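Local coordinates for protein amidohydrolase (Thermotoga maritima, PDB 3OOQ) that is an uncharacterised member of the amidohydrolase family, probably a hydrolase of amide-type bonds and possibly an allantoinase, at residues V178-F183 and E241-N246; G356-L361 and Y379-E384. One frame throughout, in Å; residues are numbered along the deposited sequence.

In the fold
The two contacts lie on opposite sides of the chain's centre, with centres about 38 Å apart and nearest atoms about 21 Å apart. Contact 1 joins two helices of the TIM-barrel part, 172-198 and 230-243, and runs from largely buried aromatic rings to an ion pair near a second subunit. Contact 2 is the more buried, and belongs to the beta-rich part built from both ends of the chain, where the approach to strand 361-364 meets the hairpin of strands 375-380 and 383-387. They share no element. Side chains carry contact 1, through rings and opposite charges; backbone hydrogen bonds, with one to an aspartate carboxylate, carry contact 2, alongside three aspartates gathered around lysine.

Contact 1 of 2, residues V178-F183 and E241-N246; sequences VIRDYF and EEFGFN
An aromatic cluster topped by a salt bridge joins Phe-183 and Arg-180 of helix 172-198 to the C-terminal end of helix 230-243 in the TIM-barrel part of the fold. Phe-183 sets its CB over the centre of the Phe-243 ring, a CH-pi contact of 3.6 Å from CB to the ring centroid. With CG anti to its own carbonyl carbon (chi1 -76°), its ring reaches on to Phe-245, whose CE2 lies over one face, 3.8 Å from Phe-183 CE2; the planes are 32° apart. The apolar rings fill the ground between helix 172-198 and the residues just past the end of helix 230-243. Gly-244 makes the turn there: its positive phi closes a Schellman motif and lets Phe-245 follow Phe-243 into the same cluster. At the more open edge, beside a second subunit, Arg-180, extended from CG to NE, brings NE to OE1 of the solvent-exposed Glu-242 at 2.7 Å, on the syn side of the carboxylate, while its aliphatic CG rests 4.0 Å from Phe-243 CE2. The guanidinium has a second acidic partner, Asp-95 of a neighbouring subunit, at NH2. Deeper in, Leu-217 of helix 208-217 touches both Phe-183 and Phe-245, and Phe-245 also packs on Ala-223 and Met-225 of strand 223-227.

Contact 2 of 2, residues G356-L361 and Y379-E384; sequences GKDADL and YIDGVE
Asp-360 reaches across to the tight turn after Ile-380, where its carboxylate OD1 accepts the backbone N-H of Asp-381 at 2.7 Å. The bond is almost straight, 172° at the hydrogen, and enters nearly along the C-O axis of OD1. The side chain has CG anti to its carbonyl carbon (chi1 -58°), and its nearly eclipsed carboxylate (chi2 -9°) turns OD1 to the hairpin, 3.4 Å from Ile-380 CA. A short acidic side chain suits this place, since OD2 can still pair with Lys-133, which also binds Asp-358 OD2 and Asp-381 OD1, 3.8 Å apart; the two side chains lie side by side, pointing the same way, with carboxylate planes nearly perpendicular. The lysine's charge probably offsets their repulsion, helped by Arg-349 at Asp-358 and Arg-135 at Asp-381 OD2. Strands 375-380 and 383-387 form a two-residue beta hairpin, closed by a type I' turn from Ile-380 to Val-383, with Asp-381 and Gly-382 both at positive phi. Gly-382 suits that backbone, and its N-H bonds to Ala-359 O at 3.0 Å; the small methyl of Ala-359 lets the turn close in, CB lying 3.6 Å from Gly-382 N. Beyond the inverse gamma turn centred on Ala-359, Leu-361 and Tyr-379 form an antiparallel hydrogen-bonded pair, with both bonds, Leu-361 N to Tyr-379 O and Tyr-379 N to Leu-361 O, at 2.9 Å. Their side chains leave on the same face of the sheet, where Leu-361 packs on Phe-9 and the Tyr-379 ring swings away to meet Phe-9 edge-to-face, its hydroxyl bonding to Arg-377.

Contact 1 of 2, residues V178-F183 and E241-N246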
loop_
_atom_site.group_PDB
_atom_site.type_symbol
_atom_site.label_atom_id
_atom_site.label_comp_id
_atom_site.label_asym_id
_atom_site.label_seq_id
_atom_site.Cartn_x
_atom_site.Cartn_y
_atom_site.Cartn_z
ATOM N N VAL F 178 20.764 -0.284 -20.114
ATOM C CA VAL F 178 21.357 0.241 -18.870
ATOM C C VAL F 178 22.895 0.130 -18.906
ATOM O O VAL F 178 23.605 1.066 -18.542
ATOM C CB VAL F 178 20.769 -0.481 -17.628
ATOM C CG1 VAL F 178 21.600 -0.215 -16.371
ATOM C CG2 VAL F 178 19.321 -0.044 -17.399
ATOM N N ILE F 179 23.398 -1.019 -19.342
ATOM C CA ILE F 179 24.835 -1.229 -19.426
ATOM C C ILE F 179 25.458 -0.333 -20.521
ATOM O O ILE F 179 26.480 0.321 -20.294
ATOM C CB ILE F 179 25.151 -2.725 -19.631
ATOM C CG1 ILE F 179 24.694 -3.506 -18.375
ATOM C CG2 ILE F 179 26.670 -2.951 -19.907
ATOM C CD1 ILE F 179 24.539 -5.004 -18.570
ATOM N N ARG F 180 24.819 -0.274 -21.683
ATOM C CA ARG F 180 25.294 0.621 -22.745
ATOM C C ARG F 180 25.350 2.073 -22.298
ATOM O O ARG F 180 26.294 2.817 -22.620
ATOM C CB ARG F 180 24.365 0.571 -23.944
ATOM C CG ARG F 180 24.784 -0.348 -25.005
ATOM C CD ARG F 180 24.272 0.105 -26.402
ATOM N NE ARG F 180 24.677 -0.973 -27.266
ATOM C CZ ARG F 180 24.045 -2.137 -27.320
ATOM N NH1 ARG F 180 24.507 -3.106 -28.104
ATOM N NH2 ARG F 180 22.924 -2.320 -26.618
ATOM N N ASP F 181 24.302 2.488 -21.595
ATOM C CA ASP F 181 24.214 3.846 -21.122
ATOM C C ASP F 181 25.391 4.099 -20.170
ATOM O O ASP F 181 26.047 5.132 -20.268
ATOM C CB ASP F 181 22.858 4.072 -20.439
ATOM C CG ASP F 181 22.709 5.452 -19.891
ATOM O OD1 ASP F 181 22.435 6.373 -20.677
ATOM O OD2 ASP F 181 22.872 5.628 -18.666
ATOM N N TYR F 182 25.647 3.147 -19.267
ATOM C CA TYR F 182 26.713 3.272 -18.289
ATOM C C TYR F 182 28.054 3.532 -18.974
ATOM O O TYR F 182 28.760 4.507 -18.671
ATOM C CB TYR F 182 26.807 2.020 -17.404
ATOM C CG TYR F 182 28.048 1.979 -16.522
ATOM C CD1 TYR F 182 28.262 2.948 -15.532
ATOM C CD2 TYR F 182 29.019 0.987 -16.692
ATOM C CE1 TYR F 182 29.378 2.930 -14.743
ATOM C CE2 TYR F 182 30.158 0.942 -15.862
ATOM C CZ TYR F 182 30.331 1.937 -14.907
ATOM O OH TYR F 182 31.446 1.944 -14.100
ATOM N N PHE F 183 28.414 2.667 -19.911
ATOM C CA PHE F 183 29.709 2.833 -20.568
ATOM C C PHE F 183 29.765 4.080 -21.470
ATOM O O PHE F 183 30.840 4.669 -21.641
ATOM C CB PHE F 183 30.147 1.541 -21.290
ATOM C CG PHE F 183 30.657 0.485 -20.338
ATOM C CD1 PHE F 183 31.870 0.665 -19.673
ATOM C CD2 PHE F 183 29.915 -0.665 -20.077
ATOM C CE1 PHE F 183 32.345 -0.289 -18.760
ATOM C CE2 PHE F 183 30.380 -1.630 -19.180
ATOM C CZ PHE F 183 31.610 -1.440 -18.523
ATOM N N GLU F 241 32.504 -5.949 -27.144
ATOM C CA GLU F 241 33.162 -5.556 -28.381
ATOM C C GLU F 241 32.826 -4.111 -28.766
ATOM O O GLU F 241 33.672 -3.387 -29.280
ATOM C CB GLU F 241 32.793 -6.520 -29.514
ATOM C CG GLU F 241 33.444 -7.904 -29.364
ATOM C CD GLU F 241 32.844 -8.945 -30.294
ATOM O OE1 GLU F 241 31.840 -8.645 -30.981
ATOM O OE2 GLU F 241 33.339 -10.089 -30.316
ATOM N N GLU F 242 31.591 -3.692 -28.513
ATOM C CA GLU F 242 31.194 -2.335 -28.824
ATOM C C GLU F 242 32.116 -1.337 -28.113
ATOM O O GLU F 242 32.522 -0.341 -28.699
ATOM C CB GLU F 242 29.726 -2.102 -28.449
ATOM C CG GLU F 242 29.269 -0.635 -28.543
ATOM C CD GLU F 242 27.752 -0.475 -28.395
ATOM O OE1 GLU F 242 27.044 -1.509 -28.445
ATOM O OE2 GLU F 242 27.286 0.677 -28.261
ATOM N N PHE F 243 32.466 -1.636 -26.868
ATOM C CA PHE F 243 33.209 -0.710 -26.046
ATOM C C PHE F 243 34.674 -1.086 -25.900
ATOM O O PHE F 243 35.416 -0.356 -25.274
ATOM C CB PHE F 243 32.536 -0.565 -24.674
ATOM C CG PHE F 243 31.207 0.150 -24.729
ATOM C CD1 PHE F 243 31.158 1.539 -24.830
ATOM C CD2 PHE F 243 30.007 -0.569 -24.709
ATOM C CE1 PHE F 243 29.944 2.203 -24.905
ATOM C CE2 PHE F 243 28.770 0.095 -24.778
ATOM C CZ PHE F 243 28.743 1.479 -24.878
ATOM N N GLY F 244 35.070 -2.213 -26.489
ATOM C CA GLY F 244 36.447 -2.703 -26.452
ATOM C C GLY F 244 36.964 -3.073 -25.071
ATOM O O GLY F 244 38.046 -2.651 -24.688
ATOM N N PHE F 245 36.198 -3.844 -24.305
ATOM C CA PHE F 245 36.724 -4.363 -23.040
ATOM C C PHE F 245 36.855 -5.892 -22.999
ATOM O O PHE F 245 36.264 -6.601 -23.823
ATOM C CB PHE F 245 35.983 -3.788 -21.814
ATOM C CG PHE F 245 34.479 -4.029 -21.796
ATOM C CD1 PHE F 245 33.949 -5.241 -21.356
ATOM C CD2 PHE F 245 33.594 -3.010 -22.133
ATOM C CE1 PHE F 245 32.583 -5.434 -21.274
ATOM C CE2 PHE F 245 32.212 -3.205 -22.053
ATOM C CZ PHE F 245 31.714 -4.414 -21.624
ATOM N N ASN F 246 37.655 -6.388 -22.055
ATOM C CA ASN F 246 37.801 -7.825 -21.829
ATOM C C ASN F 246 36.656 -8.389 -21.031
ATOM O O ASN F 246 36.162 -7.737 -20.117
ATOM C CB ASN F 246 39.107 -8.131 -21.094
ATOM C CG ASN F 246 40.327 -7.770 -21.918
ATOM O OD1 ASN F 246 40.317 -7.957 -23.105
ATOM N ND2 ASN F 246 41.362 -7.231 -21.282
#

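Contact 2 of 2, residues G356-L361 and Y379-E384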
loop_
_atom_site.group_PDB
_atom_site.type_symbol
_atom_site.label_atom_id
_atom_site.label_comp_id
_atom_site.label_asym_id
_atom_site.label_seq_id
_atom_site.Cartn_x
_atom_site.Cartn_y
_atom_site.Cartn_z
ATOM N N GLY F 356 58.205 -21.685 -7.623
ATOM C CA GLY F 356 57.918 -20.286 -7.778
ATOM C C GLY F 356 56.488 -19.916 -7.434
ATOM O O GLY F 356 56.215 -18.746 -7.172
ATOM N N LYS F 357 55.570 -20.884 -7.441
ATOM C CA LYS F 357 54.156 -20.597 -7.089
ATOM C C LYS F 357 53.996 -20.488 -5.565
ATOM O O LYS F 357 54.830 -20.998 -4.807
ATOM C CB LYS F 357 53.196 -21.676 -7.622
ATOM C CG LYS F 357 53.082 -21.900 -9.158
ATOM C CD LYS F 357 53.862 -20.921 -10.026
ATOM C CE LYS F 357 53.360 -20.945 -11.451
ATOM N NZ LYS F 357 54.496 -20.987 -12.440
ATOM N N ASP F 358 52.935 -19.818 -5.127
ATOM C CA ASP F 358 52.537 -19.804 -3.720
ATOM C C ASP F 358 52.327 -21.233 -3.181
ATOM O O ASP F 358 51.736 -22.078 -3.855
ATOM C CB ASP F 358 51.235 -19.003 -3.534
ATOM C CG ASP F 358 51.389 -17.501 -3.846
ATOM O OD1 ASP F 358 52.502 -17.040 -4.180
ATOM O OD2 ASP F 358 50.372 -16.769 -3.738
ATOM N N ALA F 359 52.785 -21.482 -1.949
ATOM C CA ALA F 359 52.691 -22.812 -1.347
ATOM C C ALA F 359 51.320 -23.011 -0.703
ATOM O O ALA F 359 51.171 -23.087 0.532
ATOM C CB ALA F 359 53.805 -23.033 -0.360
ATOM N N ASP F 360 50.316 -23.062 -1.571
ATOM C CA ASP F 360 48.952 -23.357 -1.158
ATOM C C ASP F 360 48.759 -24.814 -1.499
ATOM O O ASP F 360 48.623 -25.174 -2.677
ATOM C CB ASP F 360 47.965 -22.463 -1.908
ATOM C CG ASP F 360 48.236 -20.979 -1.689
ATOM O OD1 ASP F 360 49.078 -20.623 -0.821
ATOM O OD2 ASP F 360 47.595 -20.161 -2.397
ATOM N N LEU F 361 48.819 -25.646 -0.463
ATOM C CA LEU F 361 48.919 -27.096 -0.630
ATOM C C LEU F 361 47.931 -27.822 0.266
ATOM O O LEU F 361 47.692 -27.424 1.413
ATOM C CB LEU F 361 50.358 -27.574 -0.332
ATOM C CG LEU F 361 51.459 -26.976 -1.231
ATOM C CD1 LEU F 361 52.864 -27.240 -0.691
ATOM C CD2 LEU F 361 51.334 -27.472 -2.671
ATOM N N TYR F 379 47.829 -25.882 3.809
ATOM C CA TYR F 379 48.782 -24.805 3.961
ATOM C C TYR F 379 48.402 -23.756 2.946
ATOM O O TYR F 379 47.945 -24.091 1.852
ATOM C CB TYR F 379 50.207 -25.294 3.670
ATOM C CG TYR F 379 50.712 -26.361 4.634
ATOM C CD1 TYR F 379 50.342 -27.703 4.482
ATOM C CD2 TYR F 379 51.566 -26.031 5.688
ATOM C CE1 TYR F 379 50.801 -28.687 5.358
ATOM C CE2 TYR F 379 52.040 -27.018 6.578
ATOM C CZ TYR F 379 51.652 -28.337 6.394
ATOM O OH TYR F 379 52.106 -29.313 7.238
ATOM N N ILE F 380 48.567 -22.494 3.325
ATOM C CA ILE F 380 48.381 -21.353 2.427
ATOM C C ILE F 380 49.601 -20.468 2.654
ATOM O O ILE F 380 49.930 -20.161 3.799
ATOM C CB ILE F 380 47.071 -20.581 2.745
ATOM C CG1 ILE F 380 45.852 -21.435 2.351
ATOM C CG2 ILE F 380 47.047 -19.219 2.026
ATOM C CD1 ILE F 380 44.482 -20.795 2.610
ATOM N N ASP F 381 50.294 -20.089 1.585
ATOM C CA ASP F 381 51.591 -19.393 1.725
ATOM C C ASP F 381 52.531 -20.139 2.688
ATOM O O ASP F 381 53.256 -19.524 3.479
ATOM C CB ASP F 381 51.388 -17.946 2.200
ATOM C CG ASP F 381 50.514 -17.147 1.266
ATOM O OD1 ASP F 381 50.567 -17.355 0.029
ATOM O OD2 ASP F 381 49.774 -16.285 1.766
ATOM N N GLY F 382 52.498 -21.465 2.615
ATOM C CA GLY F 382 53.393 -22.318 3.383
ATOM C C GLY F 382 53.104 -22.366 4.875
ATOM O O GLY F 382 53.924 -22.858 5.643
ATOM N N VAL F 383 51.937 -21.857 5.271
ATOM C CA VAL F 383 51.508 -21.811 6.667
ATOM C C VAL F 383 50.289 -22.712 6.820
ATOM O O VAL F 383 49.320 -22.609 6.050
ATOM C CB VAL F 383 51.175 -20.353 7.119
ATOM C CG1 VAL F 383 50.617 -20.325 8.548
ATOM C CG2 VAL F 383 52.408 -19.449 7.007
ATOM N N GLU F 384 50.346 -23.615 7.793
ATOM C CA GLU F 384 49.209 -24.494 8.084
ATOM C C GLU F 384 48.028 -23.654 8.587
ATOM O O GLU F 384 48.181 -22.864 9.520
ATOM C CB GLU F 384 49.594 -25.569 9.109
ATOM C CG GLU F 384 48.579 -26.698 9.224
ATOM C CD GLU F 384 48.918 -27.696 10.313
ATOM O OE1 GLU F 384 50.097 -27.825 10.695
ATOM O OE2 GLU F 384 47.990 -28.371 10.793
#